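Local coordinates for esterase YbfF (Escherichia coli, PDB 3BF7), which probably hydrolyses ester or thioester bonds as an alpha/beta hydrolase whose helical cap and core domain together form the substrate-binding crevice, at residues I80-S89 with D104-I114; E126-V134 with I148-V158. The protein carries 1 engineered substitution. One frame throughout, in Å; residues are numbered along the deposited sequence.

Interaction 1 of 2, residues I80-S89 with D104-I114; sequences IDKATFIGHS and DRIDKLVAIDI
Arg105 reaches back to the chain leading into strand 83-88 and grips two consecutive carbonyls with the edge of its guanidinium: NH2 meets Ile80 O at 2.7 Å, the oxygen lying nearly in the guanidinium plane, and NE meets Asp81 O from above that carbonyl's plane. Bends at chi2 and chi3 fold the side chain round to reach them. A leucine here has no such nitrogens, and the chain before strand 83-88 would probably lose this tie and Asp76, in salt bridge with NH2, its charged mate. Beyond, the two strands pair in parallel, their axes 8° apart, as adjacent strands of a right-handed beta-alpha-beta crossover through helix 90-101 in the alpha/beta-hydrolase sheet. Between Ala83 and Phe85 the register slips by one residue, a beta bulge; Thr84 OG1 takes a weak bond from Lys108 N (3.3 Å). Regular pairing resumes with Phe85 N to Lys108 O and continues to the nearly straight Ile112 N to Gly87 O bond (2.8 Å, 177°). On one face Ile86 CG1 lies beside Val110 CB (3.9 Å); on the other the Phe85 and Ile106 side chains cross at about a right angle, CD2 against CG1, backed by Leu98 of helix 90-101. Ser89 N to Ile112 O closes the pairing; Ser89's positive phi (50°) fits a nucleophile elbow, and Asp113 OD1, bonded to Ser206 OG and His234 ND1, is consistent with a Ser-His-Asp triad.

Interaction 2 of 2, residues E126-V134 with I148-V158; sequences EIFAAINAV and IMRQHLNEEGV
His152 lays one face of its imidazole over the backbone of helix 125-136: Ala130 CA stands 4.0 Å from the ring centroid and 18° off the normal, a CH-pi contact, with Ala129 O over the same face toward the rim. Alanine methyls gather about this side chain. Ala129 CB approaches CD2, Ala133 CB comes to 3.5 Å from His152 CE1, and Ala130 CB packs on the His152 CB. Within its own segment, ND1 donates a long, weak bond to Ile148 O, which lies at the ring edge and in its plane.

Next to the histidine, both methyls of Leu153 flank Ile127 CG1, with CD2 at 3.9 Å from it and the two side chains crossing at about a right angle. CD1 also touches Ala130 CB, and CD2 the Glu126 backbone; with CG anti to the carbonyl carbon (chi1 -50°), both branches are brought against the helix. Ile127 CD1 extends onward to Val158 CG1. Toward the other end, Val134 CG2 presses on Met149 CG at 3.5 Å, tighter than usual for two carbons, and Ile148 CG2 meets Ala133 CB. A bend at chi3 (84°) carries Met149 CE to Ala130 CB.

No direct hydrogen bond joins the segments. Instead a water donates to both Glu126 OE1 (3.0 Å) and His152 O (2.9 Å), a water-mediated polar link. Behind the contact, Leu162 of helix 156-163 touches both Ile127 and Met149, and Trp171 packs on Val134 and Met149. Small alanines thus let the turn between helices 142-149 and 156-163 sit close to helix 125-136, an apolar helix-packing contact in what is probably the helical cap that this esterase carries on its alpha/beta-hydrolase core.

The two contacts lie on opposite sides of the chain's centre, their own centres about 31 Å apart and their nearest atoms about 10 Å apart, without touching. Interaction 1 is the more deeply buried, with 14 of its 21 touching residues buried against 3 of 11 in interaction 2, and joins neighbouring strands of the central sheet mainly through backbone hydrogen bonds. Interaction 2 joins helix 125-136 to the loop and helix ends of 148-158 through methyl groups and an imidazole face, with water as its polar link. They share no element, but helix 125-136 is the next element after strand 106-112, across a loop, so the chain passes from the sheet into the probable cap.

Interaction 1 of 2, residues I80-S89 with D104-I114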
loop_
_atom_site.group_PDB
_atom_site.type_symbol
_atom_site.label_atom_id
_atom_site.label_comp_id
_atom_site.label_asym_id
_atom_site.label_seq_id
_atom_site.Cartn_x
_atom_site.Cartn_y
_atom_site.Cartn_z
ATOM N N ILE A 80 -18.763 -8.205 -3.034
ATOM C CA ILE A 80 -17.717 -9.201 -3.247
ATOM C C ILE A 80 -17.551 -9.983 -1.947
ATOM O O ILE A 80 -17.248 -9.402 -0.907
ATOM C CB ILE A 80 -16.370 -8.531 -3.601
ATOM C CG1 ILE A 80 -16.485 -7.810 -4.945
ATOM C CG2 ILE A 80 -15.260 -9.574 -3.643
ATOM C CD1 ILE A 80 -15.236 -7.051 -5.341
ATOM N N ASP A 81 -17.747 -11.296 -2.005
ATOM C CA ASP A 81 -17.631 -12.130 -0.813
ATOM C C ASP A 81 -16.197 -12.351 -0.349
ATOM O O ASP A 81 -15.918 -12.326 0.849
ATOM C CB ASP A 81 -18.301 -13.487 -1.046
ATOM C CG ASP A 81 -19.798 -13.370 -1.261
ATOM O OD1 ASP A 81 -20.479 -12.775 -0.400
ATOM O OD2 ASP A 81 -20.292 -13.878 -2.289
ATOM N N LYS A 82 -15.292 -12.575 -1.294
ATOM C CA LYS A 82 -13.896 -12.815 -0.950
ATOM C C LYS A 82 -12.983 -12.319 -2.061
ATOM O O LYS A 82 -13.319 -12.412 -3.241
ATOM C CB LYS A 82 -13.675 -14.312 -0.716
ATOM C CG LYS A 82 -12.265 -14.694 -0.296
ATOM C CD LYS A 82 -12.136 -16.201 -0.100
ATOM C CE LYS A 82 -12.426 -16.961 -1.388
ATOM N NZ LYS A 82 -12.295 -18.437 -1.216
ATOM N N ALA A 83 -11.827 -11.789 -1.680
ATOM C CA ALA A 83 -10.882 -11.286 -2.663
ATOM C C ALA A 83 -9.448 -11.516 -2.234
ATOM O O ALA A 83 -9.162 -11.745 -1.060
ATOM C CB ALA A 83 -11.108 -9.794 -2.887
ATOM N N THR A 84 -8.556 -11.484 -3.213
ATOM C CA THR A 84 -7.132 -11.601 -2.957
ATOM C C THR A 84 -6.704 -10.151 -2.759
ATOM O O THR A 84 -7.168 -9.263 -3.474
ATOM C CB THR A 84 -6.411 -12.225 -4.162
ATOM O OG1 THR A 84 -6.641 -13.638 -4.152
ATOM C CG2 THR A 84 -4.910 -11.953 -4.121
ATOM N N PHE A 85 -5.843 -9.911 -1.777
ATOM C CA PHE A 85 -5.386 -8.561 -1.475
ATOM C C PHE A 85 -3.887 -8.407 -1.657
ATOM O O PHE A 85 -3.108 -9.252 -1.211
ATOM C CB PHE A 85 -5.742 -8.202 -0.032
ATOM C CG PHE A 85 -7.199 -7.908 0.181
ATOM C CD1 PHE A 85 -7.661 -6.595 0.170
ATOM C CD2 PHE A 85 -8.112 -8.936 0.394
ATOM C CE1 PHE A 85 -9.010 -6.310 0.368
ATOM C CE2 PHE A 85 -9.464 -8.661 0.590
ATOM C CZ PHE A 85 -9.910 -7.344 0.580
ATOM N N ILE A 86 -3.499 -7.314 -2.304
ATOM C CA ILE A 86 -2.094 -6.993 -2.532
ATOM C C ILE A 86 -1.889 -5.575 -2.006
ATOM O O ILE A 86 -2.515 -4.632 -2.492
ATOM C CB ILE A 86 -1.741 -7.027 -4.038
ATOM C CG1 ILE A 86 -2.002 -8.428 -4.601
ATOM C CG2 ILE A 86 -0.286 -6.624 -4.245
ATOM C CD1 ILE A 86 -1.729 -8.565 -6.091
ATOM N N GLY A 87 -1.027 -5.421 -1.008
ATOM C CA GLY A 87 -0.805 -4.102 -0.452
ATOM C C GLY A 87 0.655 -3.746 -0.295
ATOM O O GLY A 87 1.489 -4.594 0.050
ATOM N N HIS A 88 0.967 -2.482 -0.565
ATOM C CA HIS A 88 2.324 -1.979 -0.424
ATOM C C HIS A 88 2.460 -1.159 0.857
ATOM O O HIS A 88 1.670 -0.242 1.104
ATOM C CB HIS A 88 2.701 -1.080 -1.602
ATOM C CG HIS A 88 4.033 -0.416 -1.441
ATOM N ND1 HIS A 88 4.188 0.954 -1.414
ATOM C CD2 HIS A 88 5.273 -0.938 -1.278
ATOM C CE1 HIS A 88 5.466 1.245 -1.239
ATOM N NE2 HIS A 88 6.144 0.115 -1.153
ATOM N N SER A 89 3.458 -1.505 1.668
ATOM C CA SER A 89 3.764 -0.776 2.894
ATOM C C SER A 89 2.524 -0.553 3.768
ATOM O O SER A 89 1.936 -1.524 4.226
ATOM C CB SER A 89 4.435 0.550 2.518
ATOM O OG SER A 89 5.368 0.952 3.504
ATOM N N ASP A 104 -12.395 -14.472 6.539
ATOM C CA ASP A 104 -13.209 -15.122 5.518
ATOM C C ASP A 104 -13.395 -14.283 4.255
ATOM O O ASP A 104 -13.880 -14.784 3.239
ATOM C CB ASP A 104 -14.578 -15.503 6.090
ATOM C CG ASP A 104 -14.476 -16.501 7.230
ATOM O OD1 ASP A 104 -13.661 -17.442 7.126
ATOM O OD2 ASP A 104 -15.214 -16.350 8.225
ATOM N N ARG A 105 -13.006 -13.014 4.312
ATOM C CA ARG A 105 -13.148 -12.138 3.154
ATOM C C ARG A 105 -11.871 -12.094 2.316
ATOM O O ARG A 105 -11.825 -11.425 1.282
ATOM C CB ARG A 105 -13.520 -10.718 3.599
ATOM C CG ARG A 105 -14.763 -10.635 4.490
ATOM C CD ARG A 105 -15.995 -11.255 3.831
ATOM N NE ARG A 105 -16.501 -10.474 2.704
ATOM C CZ ARG A 105 -17.228 -9.366 2.818
ATOM N NH1 ARG A 105 -17.542 -8.891 4.015
ATOM N NH2 ARG A 105 -17.649 -8.734 1.730
ATOM N N ILE A 106 -10.843 -12.815 2.756
ATOM C CA ILE A 106 -9.561 -12.848 2.052
ATOM C C ILE A 106 -9.234 -14.222 1.473
ATOM O O ILE A 106 -9.427 -15.250 2.129
ATOM C CB ILE A 106 -8.395 -12.470 2.990
ATOM C CG1 ILE A 106 -8.682 -11.139 3.679
ATOM C CG2 ILE A 106 -7.094 -12.381 2.198
ATOM C CD1 ILE A 106 -7.669 -10.782 4.747
ATOM N N ASP A 107 -8.737 -14.232 0.242
ATOM C CA ASP A 107 -8.334 -15.464 -0.419
ATOM C C ASP A 107 -6.821 -15.521 -0.224
ATOM O O ASP A 107 -6.335 -16.095 0.750
ATOM C CB ASP A 107 -8.676 -15.413 -1.911
ATOM C CG ASP A 107 -8.429 -16.736 -2.610
ATOM O OD1 ASP A 107 -7.872 -17.653 -1.971
ATOM O OD2 ASP A 107 -8.789 -16.856 -3.798
ATOM N N LYS A 108 -6.080 -14.913 -1.145
ATOM C CA LYS A 108 -4.627 -14.873 -1.031
ATOM C C LYS A 108 -4.181 -13.485 -0.573
ATOM O O LYS A 108 -4.958 -12.524 -0.628
ATOM C CB LYS A 108 -3.978 -15.262 -2.358
ATOM C CG LYS A 108 -4.249 -16.718 -2.716
ATOM C CD LYS A 108 -3.330 -17.225 -3.808
ATOM C CE LYS A 108 -3.526 -18.717 -4.022
ATOM N NZ LYS A 108 -2.531 -19.273 -4.976
ATOM N N LEU A 109 -2.933 -13.385 -0.121
ATOM C CA LEU A 109 -2.406 -12.134 0.403
ATOM C C LEU A 109 -0.965 -11.876 -0.006
ATOM O O LEU A 109 -0.112 -12.754 0.114
ATOM C CB LEU A 109 -2.508 -12.150 1.936
ATOM C CG LEU A 109 -2.035 -10.940 2.752
ATOM C CD1 LEU A 109 -2.659 -11.007 4.134
ATOM C CD2 LEU A 109 -0.517 -10.907 2.857
ATOM N N VAL A 110 -0.705 -10.662 -0.481
ATOM C CA VAL A 110 0.635 -10.247 -0.878
ATOM C C VAL A 110 0.951 -8.929 -0.179
ATOM O O VAL A 110 0.184 -7.969 -0.279
ATOM C CB VAL A 110 0.741 -10.024 -2.403
ATOM C CG1 VAL A 110 2.163 -9.623 -2.774
ATOM C CG2 VAL A 110 0.341 -11.289 -3.145
ATOM N N ALA A 111 2.077 -8.891 0.527
ATOM C CA ALA A 111 2.515 -7.697 1.241
ATOM C C ALA A 111 3.848 -7.281 0.632
ATOM O O ALA A 111 4.836 -8.014 0.724
ATOM C CB ALA A 111 2.675 -8.000 2.723
ATOM N N ILE A 112 3.869 -6.104 0.016
ATOM C CA ILE A 112 5.065 -5.595 -0.648
ATOM C C ILE A 112 5.876 -4.674 0.261
ATOM O O ILE A 112 5.365 -3.670 0.771
ATOM C CB ILE A 112 4.691 -4.856 -1.958
ATOM C CG1 ILE A 112 3.834 -5.775 -2.842
ATOM C CG2 ILE A 112 5.952 -4.447 -2.706
ATOM C CD1 ILE A 112 3.325 -5.122 -4.115
ATOM N N ASP A 113 7.143 -5.050 0.438
ATOM C CA ASP A 113 8.134 -4.378 1.280
ATOM C C ASP A 113 7.584 -3.807 2.575
ATOM O O ASP A 113 7.633 -2.600 2.830
ATOM C CB ASP A 113 8.894 -3.293 0.516
ATOM C CG ASP A 113 10.268 -3.048 1.113
ATOM O OD1 ASP A 113 10.602 -1.885 1.412
ATOM O OD2 ASP A 113 11.011 -4.040 1.294
ATOM N N ILE A 114 7.104 -4.714 3.414
ATOM C CA ILE A 114 6.531 -4.344 4.693
ATOM C C ILE A 114 6.478 -5.560 5.619
ATOM O O ILE A 114 6.340 -6.702 5.167
ATOM C CB ILE A 114 5.097 -3.775 4.486
ATOM C CG1 ILE A 114 4.555 -3.180 5.785
ATOM C CG2 ILE A 114 4.171 -4.867 3.967
ATOM C CD1 ILE A 114 5.297 -1.944 6.240
#

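Interaction 2 of 2, residues E126-V134 with I148-V158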
loop_
_atom_site.group_PDB
_atom_site.type_symbol
_atom_site.label_atom_id
_atom_site.label_comp_id
_atom_site.label_asym_id
_atom_site.label_seq_id
_atom_site.Cartn_x
_atom_site.Cartn_y
_atom_site.Cartn_z
ATOM N N GLU A 126 11.406 14.795 6.643
ATOM C CA GLU A 126 11.828 15.654 5.546
ATOM C C GLU A 126 10.762 15.701 4.455
ATOM O O GLU A 126 10.576 16.729 3.803
ATOM C CB GLU A 126 13.171 15.169 5.004
ATOM C CG GLU A 126 14.250 15.218 6.074
ATOM C CD GLU A 126 15.530 14.537 5.661
ATOM O OE1 GLU A 126 16.351 15.181 4.977
ATOM O OE2 GLU A 126 15.708 13.355 6.019
ATOM N N ILE A 127 10.059 14.587 4.264
ATOM C CA ILE A 127 8.979 14.537 3.284
ATOM C C ILE A 127 7.852 15.471 3.758
ATOM O O ILE A 127 7.314 16.249 2.968
ATOM C CB ILE A 127 8.475 13.082 3.098
ATOM C CG1 ILE A 127 9.478 12.309 2.234
ATOM C CG2 ILE A 127 7.088 13.071 2.465
ATOM C CD1 ILE A 127 9.208 10.823 2.152
ATOM N N PHE A 128 7.508 15.415 5.043
ATOM C CA PHE A 128 6.477 16.304 5.576
ATOM C C PHE A 128 6.922 17.761 5.423
ATOM O O PHE A 128 6.114 18.631 5.102
ATOM C CB PHE A 128 6.213 16.006 7.057
ATOM C CG PHE A 128 5.173 14.940 7.298
ATOM C CD1 PHE A 128 3.823 15.190 7.052
ATOM C CD2 PHE A 128 5.539 13.700 7.812
ATOM C CE1 PHE A 128 2.854 14.218 7.320
ATOM C CE2 PHE A 128 4.580 12.723 8.083
ATOM C CZ PHE A 128 3.234 12.984 7.838
ATOM N N ALA A 129 8.207 18.025 5.654
ATOM C CA ALA A 129 8.735 19.381 5.529
ATOM C C ALA A 129 8.606 19.874 4.086
ATOM O O ALA A 129 8.254 21.031 3.842
ATOM C CB ALA A 129 10.196 19.418 5.971
ATOM N N ALA A 130 8.894 18.992 3.135
ATOM C CA ALA A 130 8.801 19.334 1.718
ATOM C C ALA A 130 7.351 19.613 1.333
ATOM O O ALA A 130 7.059 20.570 0.611
ATOM C CB ALA A 130 9.357 18.197 0.872
ATOM N N ILE A 131 6.447 18.763 1.810
ATOM C CA ILE A 131 5.024 18.913 1.536
ATOM C C ILE A 131 4.522 20.251 2.075
ATOM O O ILE A 131 3.814 20.988 1.383
ATOM C CB ILE A 131 4.234 17.745 2.181
ATOM C CG1 ILE A 131 4.499 16.460 1.393
ATOM C CG2 ILE A 131 2.744 18.063 2.232
ATOM C CD1 ILE A 131 3.984 15.206 2.061
ATOM N N ASN A 132 4.906 20.575 3.304
ATOM C CA ASN A 132 4.479 21.825 3.918
ATOM C C ASN A 132 5.080 23.040 3.220
ATOM O O ASN A 132 4.423 24.075 3.088
ATOM C CB ASN A 132 4.844 21.836 5.406
ATOM C CG ASN A 132 4.376 23.096 6.111
ATOM O OD1 ASN A 132 5.063 24.118 6.108
ATOM N ND2 ASN A 132 3.191 23.032 6.710
ATOM N N ALA A 133 6.323 22.916 2.765
ATOM C CA ALA A 133 6.986 24.017 2.075
ATOM C C ALA A 133 6.241 24.330 0.781
ATOM O O ALA A 133 6.077 25.494 0.412
ATOM C CB ALA A 133 8.436 23.654 1.777
ATOM N N VAL A 134 5.792 23.288 0.087
ATOM C CA VAL A 134 5.052 23.482 -1.153
ATOM C C VAL A 134 3.744 24.214 -0.861
ATOM O O VAL A 134 3.384 25.160 -1.562
ATOM C CB VAL A 134 4.736 22.130 -1.839
ATOM C CG1 VAL A 134 3.714 22.335 -2.953
ATOM C CG2 VAL A 134 6.009 21.526 -2.406
ATOM N N ILE A 148 10.627 23.167 -5.340
ATOM C CA ILE A 148 10.664 23.387 -3.901
ATOM C C ILE A 148 11.040 22.111 -3.158
ATOM O O ILE A 148 11.862 22.133 -2.242
ATOM C CB ILE A 148 9.298 23.878 -3.385
ATOM C CG1 ILE A 148 8.989 25.247 -3.990
ATOM C CG2 ILE A 148 9.298 23.942 -1.863
ATOM C CD1 ILE A 148 7.630 25.771 -3.631
ATOM N N MET A 149 10.442 20.999 -3.562
ATOM C CA MET A 149 10.707 19.726 -2.910
ATOM C C MET A 149 12.152 19.265 -3.040
ATOM O O MET A 149 12.674 18.598 -2.146
ATOM C CB MET A 149 9.755 18.669 -3.458
ATOM C CG MET A 149 8.305 19.035 -3.206
ATOM S SD MET A 149 7.146 17.785 -3.741
ATOM C CE MET A 149 7.139 16.695 -2.312
ATOM N N ARG A 150 12.800 19.622 -4.144
ATOM C CA ARG A 150 14.189 19.231 -4.349
ATOM C C ARG A 150 15.108 19.935 -3.357
ATOM O O ARG A 150 16.273 19.570 -3.220
ATOM C CB ARG A 150 14.637 19.544 -5.778
ATOM C CG ARG A 150 13.888 18.766 -6.843
ATOM C CD ARG A 150 14.618 18.794 -8.178
ATOM N NE ARG A 150 13.867 18.080 -9.208
ATOM C CZ ARG A 150 12.905 18.624 -9.946
ATOM N NH1 ARG A 150 12.575 19.897 -9.778
ATOM N NH2 ARG A 150 12.260 17.888 -10.841
ATOM N N GLN A 151 14.578 20.939 -2.666
ATOM C CA GLN A 151 15.352 21.682 -1.676
ATOM C C GLN A 151 15.326 20.940 -0.342
ATOM O O GLN A 151 16.060 21.283 0.587
ATOM C CB GLN A 151 14.771 23.087 -1.497
ATOM C CG GLN A 151 14.636 23.865 -2.799
ATOM C CD GLN A 151 14.032 25.244 -2.608
ATOM O OE1 GLN A 151 13.797 25.969 -3.576
ATOM N NE2 GLN A 151 13.778 25.615 -1.357
ATOM N N HIS A 152 14.474 19.919 -0.261
ATOM C CA HIS A 152 14.324 19.118 0.950
ATOM C C HIS A 152 14.692 17.656 0.738
ATOM O O HIS A 152 15.189 16.994 1.649
ATOM C CB HIS A 152 12.876 19.153 1.445
ATOM C CG HIS A 152 12.445 20.478 1.984
ATOM N ND1 HIS A 152 12.092 21.537 1.177
ATOM C CD2 HIS A 152 12.314 20.914 3.258
ATOM C CE1 HIS A 152 11.760 22.570 1.932
ATOM N NE2 HIS A 152 11.887 22.218 3.198
ATOM N N LEU A 153 14.425 17.160 -0.465
ATOM C CA LEU A 153 14.665 15.764 -0.799
ATOM C C LEU A 153 15.596 15.622 -1.993
ATOM O O LEU A 153 15.579 16.446 -2.901
ATOM C CB LEU A 153 13.330 15.086 -1.121
ATOM C CG LEU A 153 12.201 15.277 -0.104
ATOM C CD1 LEU A 153 10.885 14.802 -0.705
ATOM C CD2 LEU A 153 12.524 14.524 1.178
ATOM N N ASN A 154 16.403 14.568 -1.996
ATOM C CA ASN A 154 17.314 14.347 -3.108
ATOM C C ASN A 154 17.016 13.075 -3.890
ATOM O O ASN A 154 17.796 12.665 -4.749
ATOM C CB ASN A 154 18.762 14.357 -2.620
ATOM C CG ASN A 154 19.227 15.749 -2.238
ATOM O OD1 ASN A 154 18.899 16.255 -1.166
ATOM N ND2 ASN A 154 19.971 16.387 -3.132
ATOM N N GLU A 155 15.881 12.454 -3.586
ATOM C CA GLU A 155 15.450 11.249 -4.284
ATOM C C GLU A 155 14.353 11.674 -5.255
ATOM O O GLU A 155 13.197 11.840 -4.864
ATOM C CB GLU A 155 14.905 10.215 -3.293
ATOM C CG GLU A 155 15.956 9.288 -2.685
ATOM C CD GLU A 155 16.962 10.001 -1.798
ATOM O OE1 GLU A 155 17.866 9.321 -1.267
ATOM O OE2 GLU A 155 16.858 11.233 -1.627
ATOM N N GLU A 156 14.722 11.859 -6.519
ATOM C CA GLU A 156 13.771 12.295 -7.535
ATOM C C GLU A 156 12.558 11.373 -7.652
ATOM O O GLU A 156 11.443 11.838 -7.883
ATOM C CB GLU A 156 14.467 12.412 -8.895
ATOM C CG GLU A 156 13.592 13.015 -9.986
ATOM C CD GLU A 156 13.248 14.475 -9.734
ATOM O OE1 GLU A 156 12.335 14.994 -10.410
ATOM O OE2 GLU A 156 13.893 15.108 -8.872
ATOM N N GLY A 157 12.775 10.072 -7.494
ATOM C CA GLY A 157 11.673 9.128 -7.585
ATOM C C GLY A 157 10.622 9.377 -6.518
ATOM O O GLY A 157 9.420 9.288 -6.781
ATOM N N VAL A 158 11.073 9.683 -5.307
ATOM C CA VAL A 158 10.160 9.952 -4.206
ATOM C C VAL A 158 9.391 11.239 -4.486
ATOM O O VAL A 158 8.180 11.314 -4.270
ATOM C CB VAL A 158 10.925 10.087 -2.871
ATOM C CG1 VAL A 158 9.968 10.479 -1.757
ATOM C CG2 VAL A 158 11.609 8.769 -2.531
HETATM O O HOH W 1 15.663 18.028 4.287
HETATM O O HOH W 2 16.180 14.665 2.520
#